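Long-range contact in Baccell_00875 (Bacteroides cellulosilyticus DSM 14838, PDB 5NO8), which is a polysaccharide lyase that probably cleaves L-rhamnose from the glucuronic acid it caps in complex arabinogalactan proteins: residues Leu565-Asn579 against Thr618-Gly630. Numbering follows the deposited sequence.
Sequences LDEVKRQMPVLEAFN and TGAVYYYYALCTG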
loop_
_atom_site.group_PDB
_atom_site.type_symbol
_atom_site.label_atom_id
_atom_site.label_comp_id
_atom_site.label_asym_id
_atom_site.label_seq_id
_atom_site.Cartn_x
_atom_site.Cartn_y
_atom_site.Cartn_z
ATOM N N LEU A 565 17.860 -16.577 -10.099
ATOM C CA LEU A 565 16.942 -17.112 -9.097
ATOM C C LEU A 565 17.465 -16.968 -7.686
ATOM O O LEU A 565 16.689 -16.717 -6.761
ATOM C CB LEU A 565 16.574 -18.582 -9.340
ATOM C CG LEU A 565 15.456 -19.194 -8.455
ATOM C CD1 LEU A 565 14.220 -18.295 -8.351
ATOM C CD2 LEU A 565 15.037 -20.573 -8.958
ATOM N N ASP A 566 18.769 -17.158 -7.486
ATOM C CA ASP A 566 19.349 -16.974 -6.143
ATOM C C ASP A 566 19.199 -15.510 -5.674
ATOM O O ASP A 566 18.900 -15.266 -4.513
ATOM C CB ASP A 566 20.820 -17.452 -6.081
ATOM C CG ASP A 566 20.962 -18.997 -6.143
ATOM O OD1 ASP A 566 19.964 -19.757 -5.992
ATOM O OD2 ASP A 566 22.105 -19.461 -6.314
ATOM N N GLU A 567 19.332 -14.560 -6.585
ATOM C CA GLU A 567 19.099 -13.149 -6.257
ATOM C C GLU A 567 17.614 -12.858 -5.929
ATOM O O GLU A 567 17.316 -12.152 -4.961
ATOM C CB GLU A 567 19.590 -12.236 -7.364
ATOM C CG GLU A 567 19.577 -10.751 -6.995
ATOM C CD GLU A 567 20.433 -10.408 -5.782
ATOM O OE1 GLU A 567 21.466 -11.079 -5.589
ATOM O OE2 GLU A 567 20.092 -9.457 -5.041
ATOM N N VAL A 568 16.711 -13.436 -6.717
ATOM C CA VAL A 568 15.264 -13.394 -6.416
ATOM C C VAL A 568 15.016 -13.847 -4.986
ATOM O O VAL A 568 14.365 -13.131 -4.225
ATOM C CB VAL A 568 14.434 -14.266 -7.403
ATOM C CG1 VAL A 568 12.994 -14.472 -6.919
ATOM C CG2 VAL A 568 14.447 -13.663 -8.793
ATOM N N LYS A 569 15.532 -15.020 -4.633
ATOM C CA LYS A 569 15.344 -15.590 -3.301
ATOM C C LYS A 569 15.946 -14.737 -2.198
ATOM O O LYS A 569 15.360 -14.634 -1.126
ATOM C CB LYS A 569 15.890 -17.020 -3.214
ATOM C CG LYS A 569 14.992 -18.020 -3.898
ATOM C CD LYS A 569 15.577 -19.412 -3.831
ATOM C CE LYS A 569 14.684 -20.404 -4.546
ATOM N NZ LYS A 569 15.471 -21.575 -4.996
ATOM N N ARG A 570 17.093 -14.112 -2.467
ATOM C CA ARG A 570 17.691 -13.168 -1.513
ATOM C C ARG A 570 16.801 -11.931 -1.293
ATOM O O ARG A 570 16.713 -11.436 -0.173
ATOM C CB ARG A 570 19.108 -12.708 -1.945
ATOM C CG ARG A 570 20.211 -13.692 -1.563
ATOM C CD ARG A 570 21.614 -13.086 -1.758
ATOM N NE ARG A 570 21.929 -12.903 -3.175
ATOM C CZ ARG A 570 22.383 -13.858 -3.998
ATOM N NH1 ARG A 570 22.615 -15.097 -3.558
ATOM N NH2 ARG A 570 22.613 -13.565 -5.275
ATOM N N GLN A 571 16.178 -11.438 -2.358
ATOM C CA GLN A 571 15.400 -10.202 -2.293
ATOM C C GLN A 571 13.947 -10.394 -1.847
ATOM O O GLN A 571 13.323 -9.426 -1.402
ATOM C CB GLN A 571 15.459 -9.456 -3.611
ATOM C CG GLN A 571 16.859 -8.920 -3.934
ATOM C CD GLN A 571 16.877 -7.873 -5.028
ATOM O OE1 GLN A 571 15.891 -7.155 -5.239
ATOM N NE2 GLN A 571 18.011 -7.768 -5.742
ATOM N N MET A 572 13.423 -11.612 -1.929
ATOM C CA MET A 572 11.992 -11.844 -1.616
ATOM C C MET A 572 11.581 -11.352 -0.231
ATOM O O MET A 572 10.552 -10.710 -0.140
ATOM C CB MET A 572 11.588 -13.308 -1.787
ATOM C CG MET A 572 11.399 -13.704 -3.237
ATOM S SD MET A 572 9.892 -13.022 -3.962
ATOM C CE MET A 572 8.700 -14.061 -3.151
ATOM N N PRO A 573 12.378 -11.634 0.834
ATOM C CA PRO A 573 11.982 -11.165 2.177
ATOM C C PRO A 573 11.924 -9.643 2.308
ATOM O O PRO A 573 11.094 -9.109 3.066
ATOM C CB PRO A 573 13.057 -11.755 3.097
ATOM C CG PRO A 573 13.633 -12.896 2.323
ATOM C CD PRO A 573 13.634 -12.404 0.911
ATOM N N VAL A 574 12.785 -8.951 1.578
ATOM C CA VAL A 574 12.783 -7.512 1.515
ATOM C C VAL A 574 11.503 -6.993 0.827
ATOM O O VAL A 574 10.888 -6.011 1.286
ATOM C CB VAL A 574 14.104 -7.008 0.871
ATOM C CG1 VAL A 574 14.069 -5.537 0.575
ATOM C CG2 VAL A 574 15.279 -7.342 1.790
ATOM N N LEU A 575 11.059 -7.681 -0.226
ATOM C CA LEU A 575 9.800 -7.311 -0.867
ATOM C C LEU A 575 8.593 -7.611 0.011
ATOM O O LEU A 575 7.639 -6.799 0.084
ATOM C CB LEU A 575 9.627 -8.052 -2.196
ATOM C CG LEU A 575 8.337 -7.734 -2.942
ATOM C CD1 LEU A 575 8.248 -6.266 -3.222
ATOM C CD2 LEU A 575 8.271 -8.493 -4.252
ATOM N N GLU A 576 8.616 -8.759 0.668
ATOM C CA GLU A 576 7.502 -9.171 1.517
ATOM C C GLU A 576 7.325 -8.290 2.734
ATOM O O GLU A 576 6.207 -8.180 3.250
ATOM C CB GLU A 576 7.616 -10.641 1.941
ATOM C CG GLU A 576 7.497 -11.578 0.745
ATOM C CD GLU A 576 7.444 -13.036 1.123
ATOM O OE1 GLU A 576 6.805 -13.368 2.147
ATOM O OE2 GLU A 576 8.006 -13.859 0.377
ATOM N N ALA A 577 8.395 -7.623 3.161
ATOM C CA ALA A 577 8.323 -6.740 4.329
ATOM C C ALA A 577 7.419 -5.507 4.125
ATOM O O ALA A 577 6.906 -4.933 5.097
ATOM C CB ALA A 577 9.723 -6.315 4.754
ATOM N N PHE A 578 7.208 -5.118 2.869
ATOM C CA PHE A 578 6.321 -4.002 2.537
ATOM C C PHE A 578 4.841 -4.285 2.813
ATOM O O PHE A 578 4.043 -3.339 2.803
ATOM C CB PHE A 578 6.439 -3.644 1.052
ATOM C CG PHE A 578 7.709 -2.928 0.676
ATOM C CD1 PHE A 578 7.769 -1.537 0.734
ATOM C CD2 PHE A 578 8.808 -3.628 0.208
ATOM C CE1 PHE A 578 8.923 -0.869 0.343
ATOM C CE2 PHE A 578 9.974 -2.955 -0.202
ATOM C CZ PHE A 578 10.032 -1.586 -0.100
ATOM N N ASN A 579 4.491 -5.552 3.007
ATOM C CA ASN A 579 3.097 -6.012 2.988
ATOM C C ASN A 579 2.653 -6.510 4.351
ATOM O O ASN A 579 3.334 -7.334 5.001
ATOM C CB ASN A 579 2.930 -7.199 2.047
ATOM C CG ASN A 579 3.068 -6.837 0.593
ATOM O OD1 ASN A 579 3.500 -5.755 0.223
ATOM N ND2 ASN A 579 2.723 -7.783 -0.252
ATOM N N THR A 618 3.917 -6.750 -6.834
ATOM C CA THR A 618 4.239 -7.818 -5.913
ATOM C C THR A 618 3.464 -9.104 -6.248
ATOM O O THR A 618 4.016 -10.184 -6.177
ATOM C CB THR A 618 4.005 -7.376 -4.463
ATOM O OG1 THR A 618 4.889 -6.282 -4.196
ATOM C CG2 THR A 618 4.277 -8.485 -3.468
ATOM N N GLY A 619 2.199 -8.962 -6.637
ATOM C CA GLY A 619 1.430 -10.081 -7.166
ATOM C C GLY A 619 2.124 -10.713 -8.369
ATOM O O GLY A 619 2.223 -11.915 -8.432
ATOM N N ALA A 620 2.568 -9.890 -9.315
ATOM C CA ALA A 620 3.310 -10.401 -10.470
ATOM C C ALA A 620 4.546 -11.181 -10.040
ATOM O O ALA A 620 4.794 -12.288 -10.528
ATOM C CB ALA A 620 3.685 -9.292 -11.405
ATOM N N VAL A 621 5.299 -10.623 -9.089
ATOM C CA VAL A 621 6.461 -11.286 -8.545
ATOM C C VAL A 621 6.129 -12.640 -7.957
ATOM O O VAL A 621 6.861 -13.616 -8.192
ATOM C CB VAL A 621 7.164 -10.418 -7.472
ATOM C CG1 VAL A 621 8.205 -11.236 -6.692
ATOM C CG2 VAL A 621 7.785 -9.191 -8.110
ATOM N N TYR A 622 5.059 -12.713 -7.153
ATOM C CA TYR A 622 4.655 -13.958 -6.531
ATOM C C TYR A 622 4.256 -14.992 -7.581
ATOM O O TYR A 622 4.578 -16.167 -7.427
ATOM C CB TYR A 622 3.482 -13.756 -5.570
ATOM C CG TYR A 622 3.770 -12.980 -4.314
ATOM C CD1 TYR A 622 5.088 -12.692 -3.906
ATOM C CD2 TYR A 622 2.725 -12.533 -3.508
ATOM C CE1 TYR A 622 5.332 -12.005 -2.730
ATOM C CE2 TYR A 622 2.978 -11.838 -2.338
ATOM C CZ TYR A 622 4.278 -11.598 -1.950
ATOM O OH TYR A 622 4.535 -10.877 -0.801
ATOM N N TYR A 623 3.569 -14.532 -8.625
ATOM C CA TYR A 623 3.206 -15.372 -9.789
ATOM C C TYR A 623 4.458 -15.955 -10.470
ATOM O O TYR A 623 4.561 -17.183 -10.679
ATOM C CB TYR A 623 2.344 -14.555 -10.754
ATOM C CG TYR A 623 2.274 -15.058 -12.174
ATOM C CD1 TYR A 623 1.393 -16.082 -12.532
ATOM C CD2 TYR A 623 3.052 -14.477 -13.165
ATOM C CE1 TYR A 623 1.326 -16.534 -13.851
ATOM C CE2 TYR A 623 2.997 -14.910 -14.468
ATOM C CZ TYR A 623 2.149 -15.941 -14.801
ATOM O OH TYR A 623 2.124 -16.347 -16.110
ATOM N N TYR A 624 5.421 -15.096 -10.764
ATOM C CA TYR A 624 6.666 -15.573 -11.391
ATOM C C TYR A 624 7.458 -16.471 -10.451
ATOM O O TYR A 624 8.045 -17.465 -10.889
ATOM C CB TYR A 624 7.548 -14.426 -11.864
ATOM C CG TYR A 624 7.030 -13.625 -13.027
ATOM C CD1 TYR A 624 6.744 -14.230 -14.245
ATOM C CD2 TYR A 624 6.856 -12.252 -12.931
ATOM C CE1 TYR A 624 6.282 -13.506 -15.315
ATOM C CE2 TYR A 624 6.405 -11.516 -13.999
ATOM C CZ TYR A 624 6.106 -12.161 -15.195
ATOM O OH TYR A 624 5.661 -11.440 -16.249
ATOM N N TYR A 625 7.501 -16.132 -9.162
ATOM C CA TYR A 625 8.232 -16.927 -8.194
ATOM C C TYR A 625 7.645 -18.357 -8.111
ATOM O O TYR A 625 8.401 -19.328 -7.989
ATOM C CB TYR A 625 8.228 -16.239 -6.831
ATOM C CG TYR A 625 8.969 -16.990 -5.777
ATOM C CD1 TYR A 625 10.347 -16.876 -5.658
ATOM C CD2 TYR A 625 8.307 -17.845 -4.917
ATOM C CE1 TYR A 625 11.039 -17.584 -4.683
ATOM C CE2 TYR A 625 8.990 -18.567 -3.946
ATOM C CZ TYR A 625 10.358 -18.423 -3.826
ATOM O OH TYR A 625 11.034 -19.142 -2.862
ATOM N N ALA A 626 6.308 -18.485 -8.164
ATOM C CA ALA A 626 5.668 -19.794 -8.185
ATOM C C ALA A 626 6.039 -20.597 -9.451
ATOM O O ALA A 626 6.215 -21.817 -9.364
ATOM C CB ALA A 626 4.159 -19.684 -8.053
ATOM N N LEU A 627 6.147 -19.923 -10.590
ATOM C CA LEU A 627 6.619 -20.571 -11.826
ATOM C C LEU A 627 8.077 -21.040 -11.717
ATOM O O LEU A 627 8.436 -22.088 -12.244
ATOM C CB LEU A 627 6.481 -19.624 -13.014
ATOM C CG LEU A 627 5.059 -19.271 -13.469
ATOM C CD1 LEU A 627 5.083 -18.282 -14.609
ATOM C CD2 LEU A 627 4.307 -20.527 -13.873
ATOM N N CYS A 628 8.900 -20.243 -11.040
ATOM C CA CYS A 628 10.327 -20.519 -10.854
ATOM C C CYS A 628 10.607 -21.696 -9.919
ATOM O O CYS A 628 11.496 -22.505 -10.186
ATOM C CB CYS A 628 11.048 -19.256 -10.333
ATOM S SG CYS A 628 11.250 -17.878 -11.482
ATOM N N THR A 629 9.847 -21.798 -8.828
ATOM C CA THR A 629 10.114 -22.740 -7.747
ATOM C C THR A 629 9.118 -23.882 -7.671
ATOM O O THR A 629 9.360 -24.851 -6.947
ATOM C CB THR A 629 10.027 -22.013 -6.396
ATOM O OG1 THR A 629 8.694 -21.506 -6.222
ATOM C CG2 THR A 629 11.027 -20.876 -6.317
ATOM N N GLY A 630 7.968 -23.746 -8.338
ATOM C CA GLY A 630 6.855 -24.668 -8.154
ATOM C C GLY A 630 6.123 -24.540 -6.818
ATOM O O GLY A 630 5.306 -25.387 -6.488
HETATM O O HOH W 1 5.453 -5.836 -1.628
HETATM O O HOH W 2 2.492 -10.423 0.922
#
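Met572 lays its methyl over one face of the Tyr625 ring, CE 4.1 Å from the centroid, a CH-pi contact within a Met-aromatic pair. The Met572 chain is bent at chi2 and chi3, which brings CE up to two tyrosines, 3.9 Å from Tyr622 CD1. SD passes alongside Val621 and touches its CG1. Thr629 CG2, of the same helix as the ring, lies over the rim of the opposite face. Val568 CG1 meets the ring edge in plane, 3.8 Å from Tyr625 CD1. Lys569 runs across that edge with its CG. Tyr625 CG stands anti to the backbone N (chi1 -180°), and the ring leans toward the facing helix. The helices of the two segments form an antiparallel pair in the C-terminal, mainly helical domain, with local axes 11.6 Å apart and 147° between their directions. Helix 632-644 flanks them with Tyr634, whose ring meets Tyr622 and Tyr625 edge-to-face. Leu575 and Val621 meet tip to tip, CD2 to CG1 at 3.7 Å. No direct hydrogen bond joins the segments; two waters bridge them. One accepts from Thr618 OG1, also hydrogen-bonded to Gln542 NE2, and donates to Leu575 O and Asn579 OD1. The other, 2.7 Å from Tyr622 OH and in its ring plane, links that hydroxyl to Asn579 ND2 in the following turn. Glu576 CG rests 3.4 Å from Tyr622 OH, but its carboxylate turns to Arg637 and Tyr634. A leucine in place of Tyr622 would probably leave Met572 CE and Tyr634 without this ring and the second water without its hydroxyl. At the other end, Leu565 CD1 touches Cys628 CB.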